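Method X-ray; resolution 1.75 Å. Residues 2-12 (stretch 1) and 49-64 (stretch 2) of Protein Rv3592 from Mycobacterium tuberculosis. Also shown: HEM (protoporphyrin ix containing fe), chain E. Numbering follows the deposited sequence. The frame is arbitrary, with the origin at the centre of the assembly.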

# COMPACT_ATOMS: atom_id res chain seq x y z
N PRO A 2 3.44 7.19 11.56
CA PRO A 2 2.67 5.90 11.50
C PRO A 2 3.39 4.86 10.65
O PRO A 2 4.43 5.12 10.07
CB PRO A 2 1.36 6.28 10.83
CG PRO A 2 1.23 7.78 11.14
CD PRO A 2 2.62 8.32 11.12
N VAL A 3 2.88 3.64 10.71
CA VAL A 3 3.56 2.55 9.95
C VAL A 3 2.54 1.85 9.15
O VAL A 3 1.34 1.91 9.46
CB VAL A 3 4.29 1.52 10.87
CG1 VAL A 3 5.43 2.24 11.63
CG2 VAL A 3 3.31 0.85 11.92
N VAL A 4 3.01 1.09 8.16
CA VAL A 4 2.14 0.26 7.32
C VAL A 4 2.71 -1.15 7.37
O VAL A 4 3.93 -1.35 7.23
CB VAL A 4 2.18 0.79 5.84
CG1 VAL A 4 1.42 -0.19 4.99
CG2 VAL A 4 1.42 2.06 5.73
N LYS A 5 1.83 -2.10 7.65
CA LYS A 5 2.21 -3.52 7.64
C LYS A 5 1.34 -4.21 6.61
O LYS A 5 0.12 -4.24 6.75
CB LYS A 5 1.95 -4.08 9.03
CG LYS A 5 2.68 -3.28 10.19
CD LYS A 5 4.26 -3.42 10.06
CE LYS A 5 5.07 -2.91 11.29
NZ LYS A 5 4.19 -2.04 11.89
N ILE A 6 1.94 -4.78 5.57
CA ILE A 6 1.13 -5.32 4.51
C ILE A 6 1.33 -6.85 4.57
O ILE A 6 2.51 -7.27 4.52
CB ILE A 6 1.70 -4.85 3.14
CG1 ILE A 6 1.71 -3.30 3.07
CG2 ILE A 6 0.83 -5.49 1.94
CD1 ILE A 6 1.87 -2.70 1.67
N ASN A 7 0.26 -7.60 4.67
CA ASN A 7 0.37 -9.05 4.43
C ASN A 7 0.15 -9.28 2.98
O ASN A 7 -0.97 -9.05 2.50
CB ASN A 7 -0.55 -9.86 5.33
CG ASN A 7 -0.04 -11.29 5.53
OD1 ASN A 7 -0.84 -12.22 5.51
ND2 ASN A 7 1.24 -11.44 5.72
N ALA A 8 1.18 -9.78 2.26
CA ALA A 8 1.03 -10.01 0.84
C ALA A 8 0.77 -11.49 0.69
O ALA A 8 1.68 -12.30 0.88
CB ALA A 8 2.28 -9.53 0.01
N ILE A 9 -0.46 -11.85 0.36
CA ILE A 9 -0.96 -13.25 0.50
C ILE A 9 -1.16 -13.88 -0.87
O ILE A 9 -1.63 -13.25 -1.82
CB ILE A 9 -2.19 -13.34 1.35
CG1 ILE A 9 -3.29 -12.38 0.84
CG2 ILE A 9 -1.79 -13.00 2.73
CD1 ILE A 9 -4.63 -12.55 1.57
N GLU A 10 -0.61 -15.07 -0.98
CA GLU A 10 -0.69 -15.83 -2.24
C GLU A 10 -2.03 -16.54 -2.29
O GLU A 10 -2.36 -17.31 -1.43
CB GLU A 10 0.47 -16.85 -2.28
CG GLU A 10 1.84 -16.18 -2.62
CD GLU A 10 3.06 -16.84 -1.91
OE1 GLU A 10 3.95 -16.10 -1.37
OE2 GLU A 10 3.12 -18.09 -1.86
N VAL A 11 -2.83 -16.25 -3.30
CA VAL A 11 -4.19 -16.74 -3.35
C VAL A 11 -4.32 -17.48 -4.65
O VAL A 11 -4.08 -16.91 -5.66
CB VAL A 11 -5.19 -15.56 -3.39
CG1 VAL A 11 -6.58 -16.08 -3.51
CG2 VAL A 11 -5.09 -14.82 -2.09
N PRO A 12 -4.73 -18.74 -4.63
CA PRO A 12 -4.80 -19.49 -5.93
C PRO A 12 -5.75 -18.82 -6.91
O PRO A 12 -6.76 -18.24 -6.53
CB PRO A 12 -5.46 -20.83 -5.50
CG PRO A 12 -4.92 -21.05 -4.16
CD PRO A 12 -4.91 -19.65 -3.49
CHA HEM E . -4.73 -15.40 6.90
CHB HEM E . -7.82 -11.80 7.98
CHC HEM E . -4.02 -8.88 8.87
CHD HEM E . -1.08 -12.74 8.65
C1A HEM E . -5.87 -14.64 7.06
C2A HEM E . -7.19 -15.08 6.68
C3A HEM E . -8.04 -14.11 7.00
C4A HEM E . -7.30 -13.01 7.52
CMA HEM E . -9.56 -14.05 6.77
CAA HEM E . -7.51 -16.47 6.05
CBA HEM E . -7.31 -16.38 4.53
CGA HEM E . -7.64 -17.64 3.75
O1A HEM E . -6.73 -18.16 3.12
O2A HEM E . -8.78 -18.12 3.75
C1B HEM E . -7.04 -10.72 8.29
C2B HEM E . -7.57 -9.40 8.57
C3B HEM E . -6.51 -8.58 8.81
C4B HEM E . -5.29 -9.36 8.67
CMB HEM E . -9.05 -8.99 8.62
CAB HEM E . -6.64 -7.08 9.09
CBB HEM E . -5.77 -6.39 9.81
C1C HEM E . -2.91 -9.68 8.91
C2C HEM E . -1.56 -9.21 9.10
C3C HEM E . -0.80 -10.31 8.99
C4C HEM E . -1.60 -11.46 8.76
CMC HEM E . -1.07 -7.75 9.23
CAC HEM E . 0.71 -10.37 9.11
CBC HEM E . 1.23 -9.95 10.27
C1D HEM E . -1.78 -13.80 8.14
C2D HEM E . -1.16 -15.05 7.81
C3D HEM E . -2.30 -15.89 7.26
C4D HEM E . -3.48 -15.04 7.29
CMD HEM E . 0.34 -15.39 8.02
CAD HEM E . -2.19 -17.33 6.73
CBD HEM E . -1.86 -17.16 5.24
CGD HEM E . -1.50 -18.54 4.66
O1D HEM E . -1.87 -19.56 5.26
O2D HEM E . -0.76 -18.69 3.66
NA HEM E . -5.96 -13.33 7.57
NB HEM E . -5.68 -10.66 8.37
NC HEM E . -2.92 -11.07 8.73
ND HEM E . -3.11 -13.82 7.78
FE HEM E . -4.37 -12.18 7.79
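Stretch 2, residues 49-64: ERYFVVTHWESDEAFQ

Stretch 2 contributes a beta strand, running to Trp 57, that is antiparallel to the strand beginning at Val 3. The crossing angle is 162°, and the axes approach to 4.6 Å. A helix begins at Asp 60 and continues past Gln 64; its axis comes no nearer than 9.2 Å to that of the first strand.

Val 3 pairs with Trp 57: Val 3 N donates to Trp 57 O (2.9 Å), and Trp 57 N donates to Val 3 O (3.1 Å). Val 4 faces His 56 in a non-hydrogen-bonded pair; Val 4 CG2 is 3.7 Å from His 56 CD2. Lys 5 pairs with Thr 55. Lys 5 O accepts from both Thr 55 N (2.9 Å) and Thr 55 OG1 (2.8 Å). The Lys 5 side chain crosses the face of the Phe 63 ring and reaches the helix, where Lys 5 NZ makes a salt bridge with Asp 60 OD1 at 3.6 Å.

Ile 6 sits opposite Val 54, and Ile 6 CG2 packs on Phe 52 CG at 3.6 Å. Asn 7 pairs with Val 53 through two 2.9 Å bonds, Asn 7 N to Val 53 O and Val 53 N to Asn 7 O. Ala 8 CB lies 3.6 Å from Phe 52 CE1. Ile 9 N donates to Tyr 51 O (2.9 Å); the return bond is weak. Val 11 CG2 touches Tyr 51 CD2 at 3.5 Å.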

# COMPACT_ATOMS: atom_id res chain seq x y z
N GLU A 49 0.65 -10.65 -8.34
CA GLU A 49 -0.35 -11.69 -8.32
C GLU A 49 -0.98 -11.86 -6.93
O GLU A 49 -1.96 -12.59 -6.77
CB GLU A 49 0.31 -13.04 -8.77
CG GLU A 49 1.65 -13.34 -7.98
CD GLU A 49 2.88 -12.44 -8.41
OE1 GLU A 49 3.25 -12.51 -9.63
OE2 GLU A 49 3.47 -11.69 -7.55
N ARG A 50 -0.35 -11.25 -5.92
CA ARG A 50 -0.78 -11.45 -4.52
C ARG A 50 -1.84 -10.40 -4.17
O ARG A 50 -1.80 -9.31 -4.73
CB ARG A 50 0.38 -11.28 -3.54
CG ARG A 50 1.49 -12.28 -3.87
CD ARG A 50 2.69 -12.11 -2.95
NE ARG A 50 3.39 -10.91 -3.32
CZ ARG A 50 4.49 -10.49 -2.71
NH1 ARG A 50 4.99 -11.20 -1.67
NH2 ARG A 50 5.08 -9.36 -3.14
N TYR A 51 -2.75 -10.78 -3.32
CA TYR A 51 -3.59 -9.75 -2.63
C TYR A 51 -2.71 -9.04 -1.62
O TYR A 51 -1.85 -9.66 -0.99
CB TYR A 51 -4.73 -10.40 -1.88
CG TYR A 51 -5.93 -10.71 -2.75
CD1 TYR A 51 -7.14 -9.96 -2.65
CD2 TYR A 51 -5.87 -11.75 -3.65
CE1 TYR A 51 -8.24 -10.25 -3.48
CE2 TYR A 51 -6.98 -12.07 -4.49
CZ TYR A 51 -8.14 -11.35 -4.35
OH TYR A 51 -9.21 -11.69 -5.19
N PHE A 52 -2.97 -7.74 -1.42
CA PHE A 52 -2.24 -7.00 -0.35
C PHE A 52 -3.24 -6.63 0.71
O PHE A 52 -4.25 -6.00 0.39
CB PHE A 52 -1.63 -5.67 -0.87
CG PHE A 52 -0.29 -5.79 -1.52
CD1 PHE A 52 0.22 -7.04 -1.91
CD2 PHE A 52 0.48 -4.66 -1.77
CE1 PHE A 52 1.47 -7.14 -2.51
CE2 PHE A 52 1.74 -4.74 -2.38
CZ PHE A 52 2.19 -6.02 -2.78
N VAL A 53 -2.97 -7.03 1.95
CA VAL A 53 -3.79 -6.70 3.07
C VAL A 53 -3.01 -5.58 3.76
O VAL A 53 -2.02 -5.84 4.41
CB VAL A 53 -3.96 -7.90 4.00
CG1 VAL A 53 -4.84 -7.55 5.22
CG2 VAL A 53 -4.70 -9.02 3.15
N VAL A 54 -3.42 -4.36 3.50
CA VAL A 54 -2.64 -3.15 3.87
C VAL A 54 -3.17 -2.64 5.20
O VAL A 54 -4.28 -2.08 5.26
CB VAL A 54 -2.77 -2.07 2.80
CG1 VAL A 54 -1.93 -0.81 3.19
CG2 VAL A 54 -2.35 -2.61 1.46
N THR A 55 -2.38 -2.83 6.25
CA THR A 55 -2.89 -2.42 7.58
C THR A 55 -2.07 -1.23 8.05
O THR A 55 -0.88 -1.08 7.74
CB THR A 55 -2.82 -3.53 8.63
OG1 THR A 55 -1.43 -3.75 9.05
CG2 THR A 55 -3.41 -4.81 8.09
N HIS A 56 -2.75 -0.35 8.82
CA HIS A 56 -2.12 0.93 9.25
C HIS A 56 -2.15 1.02 10.77
O HIS A 56 -3.17 0.68 11.40
CB HIS A 56 -3.03 2.05 8.71
CG HIS A 56 -3.05 2.09 7.21
ND1 HIS A 56 -3.95 1.40 6.43
CD2 HIS A 56 -2.20 2.72 6.36
CE1 HIS A 56 -3.68 1.64 5.15
NE2 HIS A 56 -2.64 2.47 5.09
N TRP A 57 -1.02 1.41 11.35
CA TRP A 57 -0.89 1.47 12.81
C TRP A 57 -0.21 2.76 13.20
O TRP A 57 0.60 3.30 12.48
CB TRP A 57 -0.09 0.31 13.34
CG TRP A 57 -0.67 -1.03 12.95
CD1 TRP A 57 -0.56 -1.68 11.73
CD2 TRP A 57 -1.56 -1.81 13.75
NE1 TRP A 57 -1.34 -2.80 11.75
CE2 TRP A 57 -1.91 -2.96 12.99
CE3 TRP A 57 -2.03 -1.70 15.06
CZ2 TRP A 57 -2.81 -3.95 13.49
CZ3 TRP A 57 -2.91 -2.66 15.58
CH2 TRP A 57 -3.26 -3.80 14.79
N GLU A 58 -0.51 3.22 14.39
CA GLU A 58 0.24 4.36 14.95
C GLU A 58 1.72 4.11 15.16
O GLU A 58 2.52 5.05 15.02
CB GLU A 58 -0.37 4.72 16.31
CG GLU A 58 -1.88 4.94 16.22
CD GLU A 58 -2.42 5.80 17.35
OE1 GLU A 58 -1.97 5.60 18.53
OE2 GLU A 58 -3.28 6.67 17.02
N SER A 59 2.13 2.88 15.51
CA SER A 59 3.52 2.56 15.74
C SER A 59 3.77 1.09 15.46
O SER A 59 2.82 0.29 15.46
CB SER A 59 3.87 2.80 17.21
OG SER A 59 3.18 1.90 18.08
N ASP A 60 5.03 0.76 15.28
CA ASP A 60 5.38 -0.65 15.18
C ASP A 60 5.03 -1.33 16.51
O ASP A 60 4.57 -2.48 16.50
CB ASP A 60 6.85 -0.80 14.93
CG ASP A 60 7.29 -2.25 14.94
OD1 ASP A 60 6.77 -3.06 14.13
OD2 ASP A 60 8.15 -2.61 15.82
N GLU A 61 5.19 -0.64 17.65
CA GLU A 61 4.91 -1.37 18.92
C GLU A 61 3.44 -1.78 19.00
O GLU A 61 3.11 -2.87 19.55
CB GLU A 61 5.30 -0.55 20.17
CG GLU A 61 6.75 -0.75 20.57
CD GLU A 61 7.32 0.43 21.39
OE1 GLU A 61 6.70 0.77 22.44
OE2 GLU A 61 8.40 1.00 21.00
N ALA A 62 2.56 -0.92 18.46
CA ALA A 62 1.16 -1.20 18.48
C ALA A 62 0.88 -2.43 17.63
O ALA A 62 0.16 -3.35 18.06
CB ALA A 62 0.31 0.02 17.96
N PHE A 63 1.48 -2.44 16.45
CA PHE A 63 1.32 -3.62 15.59
C PHE A 63 1.85 -4.89 16.28
O PHE A 63 1.16 -5.91 16.31
CB PHE A 63 2.02 -3.42 14.27
CG PHE A 63 2.13 -4.70 13.47
CD1 PHE A 63 1.00 -5.25 12.84
CD2 PHE A 63 3.32 -5.34 13.42
CE1 PHE A 63 1.09 -6.45 12.12
CE2 PHE A 63 3.49 -6.55 12.72
CZ PHE A 63 2.33 -7.10 12.07
N GLN A 64 3.07 -4.83 16.80
CA GLN A 64 3.65 -5.98 17.44
C GLN A 64 2.79 -6.50 18.60
O GLN A 64 2.69 -7.73 18.81
CB GLN A 64 5.06 -5.74 17.88
CG GLN A 64 6.01 -5.32 16.69
CD GLN A 64 6.34 -6.41 15.69
OE1 GLN A 64 6.23 -7.60 16.00
NE2 GLN A 64 6.81 -6.01 14.46
O HOH W 1 3.90 -13.63 -0.30
O HOH W 2 -1.66 -15.06 -5.52